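PDB 4D63: fiber KNOB domain from Avirulent turkey hemorrhagic enteritis virus, which forms the trimeric head at the tip of a siadenovirus fibre and binds sialyllactose, probably as part of attachment to host cells. Local coordinates for residues D73-G85 against K175-G187. Residues are numbered along the deposited sequence; the frame is centred on the assembly and turned at random.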
loop_
_atom_site.group_PDB
_atom_site.type_symbol
_atom_site.label_atom_id
_atom_site.label_comp_id
_atom_site.label_asym_id
_atom_site.label_seq_id
_atom_site.Cartn_x
_atom_site.Cartn_y
_atom_site.Cartn_z
ATOM N N ASP A 73 19.979 10.216 -4.856
ATOM C CA ASP A 73 19.983 10.814 -6.189
ATOM C C ASP A 73 18.612 11.371 -6.625
ATOM O O ASP A 73 18.299 12.542 -6.346
ATOM C CB ASP A 73 20.538 9.804 -7.214
ATOM C CG ASP A 73 22.032 9.499 -7.010
ATOM O OD1 ASP A 73 22.728 10.323 -6.371
ATOM O OD2 ASP A 73 22.502 8.438 -7.498
ATOM N N ALA A 74 17.798 10.544 -7.286
ATOM C CA ALA A 74 16.477 10.982 -7.764
ATOM C C ALA A 74 15.357 10.504 -6.831
ATOM O O ALA A 74 14.182 10.513 -7.201
ATOM C CB ALA A 74 16.234 10.481 -9.186
ATOM N N LEU A 75 15.727 10.142 -5.608
ATOM C CA LEU A 75 14.898 9.364 -4.724
ATOM C C LEU A 75 14.691 10.114 -3.411
ATOM O O LEU A 75 15.639 10.644 -2.809
ATOM C CB LEU A 75 15.599 8.025 -4.476
ATOM C CG LEU A 75 14.887 6.928 -3.687
ATOM C CD1 LEU A 75 13.642 6.425 -4.418
ATOM C CD2 LEU A 75 15.872 5.799 -3.412
ATOM N N LEU A 76 13.446 10.205 -2.983
ATOM C CA LEU A 76 13.150 10.753 -1.678
ATOM C C LEU A 76 12.173 9.831 -0.988
ATOM O O LEU A 76 11.073 9.602 -1.478
ATOM C CB LEU A 76 12.551 12.150 -1.781
ATOM C CG LEU A 76 12.168 12.705 -0.395
ATOM C CD1 LEU A 76 13.158 13.752 0.054
ATOM C CD2 LEU A 76 10.767 13.287 -0.364
ATOM N N ILE A 77 12.586 9.331 0.165
ATOM C CA ILE A 77 11.776 8.465 0.986
ATOM C C ILE A 77 11.451 9.232 2.252
ATOM O O ILE A 77 12.335 9.728 2.928
ATOM C CB ILE A 77 12.547 7.198 1.337
ATOM C CG1 ILE A 77 12.815 6.386 0.069
ATOM C CG2 ILE A 77 11.812 6.385 2.399
ATOM C CD1 ILE A 77 13.705 5.186 0.321
ATOM N N ILE A 78 10.174 9.321 2.574
ATOM C CA ILE A 78 9.722 10.168 3.666
ATOM C C ILE A 78 8.677 9.447 4.526
ATOM O O ILE A 78 7.646 8.995 4.018
ATOM C CB ILE A 78 9.160 11.509 3.136
ATOM C CG1 ILE A 78 8.498 12.320 4.260
ATOM C CG2 ILE A 78 8.175 11.310 1.999
ATOM C CD1 ILE A 78 8.427 13.811 3.965
ATOM N N GLN A 79 8.945 9.378 5.824
ATOM C CA GLN A 79 8.049 8.768 6.764
ATOM C C GLN A 79 7.501 9.778 7.746
ATOM O O GLN A 79 8.271 10.498 8.364
ATOM C CB GLN A 79 8.759 7.669 7.543
ATOM C CG GLN A 79 7.807 6.783 8.334
ATOM C CD GLN A 79 8.519 5.735 9.163
ATOM O OE1 GLN A 79 9.355 5.009 8.679
ATOM N NE2 GLN A 79 8.146 5.632 10.410
ATOM N N PHE A 80 6.170 9.782 7.928
ATOM C CA PHE A 80 5.538 10.555 8.998
ATOM C C PHE A 80 5.703 9.814 10.305
ATOM O O PHE A 80 5.434 8.616 10.374
ATOM C CB PHE A 80 4.071 10.828 8.684
ATOM C CG PHE A 80 3.877 11.802 7.563
ATOM C CD1 PHE A 80 4.157 11.430 6.238
ATOM C CD2 PHE A 80 3.429 13.085 7.809
ATOM C CE1 PHE A 80 3.992 12.323 5.187
ATOM C CE2 PHE A 80 3.292 13.993 6.762
ATOM C CZ PHE A 80 3.559 13.612 5.457
ATOM N N ILE A 81 6.139 10.536 11.347
ATOM C CA ILE A 81 6.573 9.921 12.603
ATOM C C ILE A 81 5.753 10.253 13.863
ATOM O O ILE A 81 6.060 9.724 14.933
ATOM C CB ILE A 81 8.083 10.194 12.911
ATOM C CG1 ILE A 81 8.318 11.690 13.206
ATOM C CG2 ILE A 81 8.966 9.679 11.772
ATOM C CD1 ILE A 81 9.713 12.037 13.665
ATOM N N ASP A 82 4.730 11.097 13.763
ATOM C CA ASP A 82 3.884 11.401 14.931
ATOM C C ASP A 82 3.063 10.216 15.475
ATOM O O ASP A 82 2.712 10.211 16.654
ATOM C CB ASP A 82 2.929 12.554 14.609
ATOM C CG ASP A 82 3.660 13.886 14.455
ATOM O OD1 ASP A 82 4.585 14.125 15.263
ATOM O OD2 ASP A 82 3.325 14.675 13.527
ATOM N N ASN A 83 2.749 9.227 14.639
ATOM C CA ASN A 83 1.798 8.192 15.048
ATOM C C ASN A 83 2.362 6.788 14.872
ATOM O O ASN A 83 1.659 5.879 14.431
ATOM C CB ASN A 83 0.490 8.316 14.256
ATOM C CG ASN A 83 0.671 7.957 12.785
ATOM O OD1 ASN A 83 1.753 8.160 12.219
ATOM N ND2 ASN A 83 -0.371 7.403 12.166
ATOM N N ILE A 84 3.615 6.593 15.262
ATOM C CA ILE A 84 4.158 5.245 15.273
ATOM C C ILE A 84 3.482 4.434 16.408
ATOM O O ILE A 84 3.594 4.774 17.578
ATOM C CB ILE A 84 5.712 5.247 15.323
ATOM C CG1 ILE A 84 6.262 6.028 14.117
ATOM C CG2 ILE A 84 6.250 3.814 15.304
ATOM C CD1 ILE A 84 7.734 6.316 14.217
ATOM N N GLY A 85 2.728 3.395 16.051
ATOM C CA GLY A 85 2.049 2.588 17.056
ATOM C C GLY A 85 3.087 1.802 17.866
ATOM O O GLY A 85 4.198 1.541 17.380
ATOM N N LYS A 175 -8.903 10.609 11.180
ATOM C CA LYS A 175 -7.705 10.067 11.827
ATOM C C LYS A 175 -6.983 9.061 10.923
ATOM O O LYS A 175 -7.582 8.080 10.455
ATOM C CB LYS A 175 -8.087 9.338 13.097
ATOM C CG LYS A 175 -8.782 10.177 14.154
ATOM C CD LYS A 175 -8.942 9.363 15.436
ATOM C CE LYS A 175 -9.702 10.147 16.497
ATOM N NZ LYS A 175 -8.958 10.197 17.777
ATOM N N ILE A 176 -5.717 9.320 10.635
ATOM C CA ILE A 176 -4.885 8.363 9.927
ATOM C C ILE A 176 -4.216 7.516 10.982
ATOM O O ILE A 176 -3.403 8.015 11.745
ATOM C CB ILE A 176 -3.836 9.057 9.046
ATOM C CG1 ILE A 176 -4.534 9.940 8.012
ATOM C CG2 ILE A 176 -2.931 8.024 8.357
ATOM C CD1 ILE A 176 -3.580 10.826 7.272
ATOM N N LYS A 177 -4.564 6.228 11.005
ATOM C CA LYS A 177 -4.121 5.282 12.039
ATOM C C LYS A 177 -2.930 4.422 11.624
ATOM O O LYS A 177 -2.448 3.616 12.412
ATOM C CB LYS A 177 -5.268 4.327 12.347
ATOM C CG LYS A 177 -6.531 5.041 12.715
ATOM C CD LYS A 177 -6.441 5.594 14.110
ATOM C CE LYS A 177 -7.756 5.407 14.850
ATOM N NZ LYS A 177 -8.221 3.990 14.823
ATOM N N SER A 178 -2.539 4.575 10.361
ATOM C CA SER A 178 -1.435 3.884 9.720
ATOM C C SER A 178 -0.144 4.684 9.832
ATOM O O SER A 178 -0.184 5.901 9.794
ATOM C CB SER A 178 -1.716 3.824 8.202
ATOM O OG SER A 178 -2.330 2.624 7.847
ATOM N N VAL A 179 0.993 3.988 9.858
ATOM C CA VAL A 179 2.298 4.620 9.702
ATOM C C VAL A 179 2.597 4.793 8.205
ATOM O O VAL A 179 2.739 3.803 7.452
ATOM C CB VAL A 179 3.427 3.787 10.357
ATOM C CG1 VAL A 179 4.763 4.519 10.218
ATOM C CG2 VAL A 179 3.111 3.540 11.814
ATOM N N MET A 180 2.669 6.046 7.783
ATOM C CA MET A 180 2.794 6.416 6.378
ATOM C C MET A 180 4.244 6.590 5.995
ATOM O O MET A 180 4.949 7.372 6.604
ATOM C CB MET A 180 2.096 7.753 6.104
ATOM C CG MET A 180 0.571 7.667 6.267
ATOM S SD MET A 180 -0.311 9.094 5.604
ATOM C CE MET A 180 0.462 10.400 6.559
ATOM N N LEU A 181 4.658 5.918 4.935
ATOM C CA LEU A 181 5.946 6.199 4.308
ATOM C C LEU A 181 5.764 6.250 2.785
ATOM O O LEU A 181 5.148 5.375 2.197
ATOM C CB LEU A 181 6.989 5.140 4.702
ATOM C CG LEU A 181 8.353 5.248 3.988
ATOM C CD1 LEU A 181 9.442 4.757 4.933
ATOM C CD2 LEU A 181 8.371 4.469 2.668
ATOM N N PHE A 182 6.298 7.299 2.174
ATOM C CA PHE A 182 6.231 7.491 0.760
ATOM C C PHE A 182 7.611 7.314 0.186
ATOM O O PHE A 182 8.559 7.967 0.646
ATOM C CB PHE A 182 5.749 8.920 0.430
ATOM C CG PHE A 182 4.382 9.257 0.975
ATOM C CD1 PHE A 182 4.224 9.684 2.276
ATOM C CD2 PHE A 182 3.247 9.139 0.171
ATOM C CE1 PHE A 182 2.965 9.995 2.755
ATOM C CE2 PHE A 182 2.012 9.448 0.651
ATOM C CZ PHE A 182 1.867 9.866 1.945
ATOM N N THR A 183 7.719 6.478 -0.833
ATOM C CA THR A 183 8.896 6.447 -1.692
ATOM C C THR A 183 8.578 7.295 -2.949
ATOM O O THR A 183 7.607 7.022 -3.638
ATOM C CB THR A 183 9.268 5.023 -2.109
ATOM O OG1 THR A 183 9.569 4.230 -0.942
ATOM C CG2 THR A 183 10.483 5.064 -3.078
ATOM N N CYS A 184 9.382 8.334 -3.214
ATOM C CA CYS A 184 9.117 9.293 -4.278
ATOM C C CYS A 184 10.267 9.365 -5.290
ATOM O O CYS A 184 11.439 9.263 -4.907
ATOM C CB CYS A 184 8.917 10.660 -3.671
ATOM S SG CYS A 184 7.731 10.673 -2.332
ATOM N N LEU A 185 9.924 9.539 -6.565
ATOM C CA LEU A 185 10.904 9.842 -7.610
ATOM C C LEU A 185 10.948 11.338 -7.884
ATOM O O LEU A 185 9.923 11.960 -8.156
ATOM C CB LEU A 185 10.587 9.115 -8.915
ATOM C CG LEU A 185 10.843 7.611 -8.881
ATOM C CD1 LEU A 185 10.744 7.044 -10.287
ATOM C CD2 LEU A 185 12.202 7.296 -8.281
ATOM N N ILE A 186 12.148 11.901 -7.800
ATOM C CA ILE A 186 12.389 13.296 -8.116
ATOM C C ILE A 186 12.924 13.400 -9.546
ATOM O O ILE A 186 13.838 12.662 -9.911
ATOM C CB ILE A 186 13.404 13.902 -7.138
ATOM C CG1 ILE A 186 12.982 13.618 -5.693
ATOM C CG2 ILE A 186 13.562 15.400 -7.394
ATOM C CD1 ILE A 186 11.520 13.895 -5.403
ATOM N N GLY A 187 12.322 14.289 -10.347
ATOM C CA GLY A 187 12.793 14.605 -11.714
ATOM C C GLY A 187 12.910 13.461 -12.723
ATOM O O GLY A 187 14.016 12.980 -13.022
ATOM O OXT GLY A 187 11.913 13.006 -13.286
HETATM O O HOH W 1 2.757 7.909 9.736
HETATM O O HOH W 2 -0.152 3.884 14.452
#
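Phe80 and Met180 meet at the apolar centre of this pairing, where the methyl CE lies over one face of the phenyl ring, 4.0 Å from its centroid, in a CH-pi contact. The methionine chain is extended to SD and then bends (chi3 -58°), which brings the methyl rather than the sulfur closest to the ring. Phe182 approaches the same ring rim to rim, CE1 of Phe80 to CE1 of Phe182 at 3.5 Å, with the planes steeply inclined at 69°. On the side of the sheet that bears Ile78 and Phe182, CG2 of Ile78 packs on CB of Phe182; Ile129 of strand 129-137 packs on Met180 and Phe182, and Ile98 of strand 98-101 on Phe80 and Met180. The opposite side of the sheet carries Leu75, Ile77, Thr183 and Leu181; CG2 of Ile77 rests 3.8 Å from CD1 of Leu181, and Leu75 and Ile77 of different subunits pack together here. Between the faces, strands 75-80 and 181-185 run antiparallel, with reciprocal backbone bonds in the hydrogen-bonded pairs Leu76-Cys184 and Ile78-Phe182. Phe80 N to Met180 O, 3.0 Å, continues the pattern. Beyond it the chains separate, and a water bridges the gap, donating to Phe80 O and Asn83 OD1 while accepting from Met180 N. The amide of Asn83 reaches across to the other segment: its ND2 donates to Ser178 O at 2.8 Å, from above the carbonyl plane, and weakly to Ile176 O. Nearby, Ile84 touches both Val179 and bound sialic acid. The whole illustrates antiparallel strand pairing in the beta-sandwich of an adenovirus fibre head, its last strand closing one edge of the chain's sheet and one face contributing to the trimer interface.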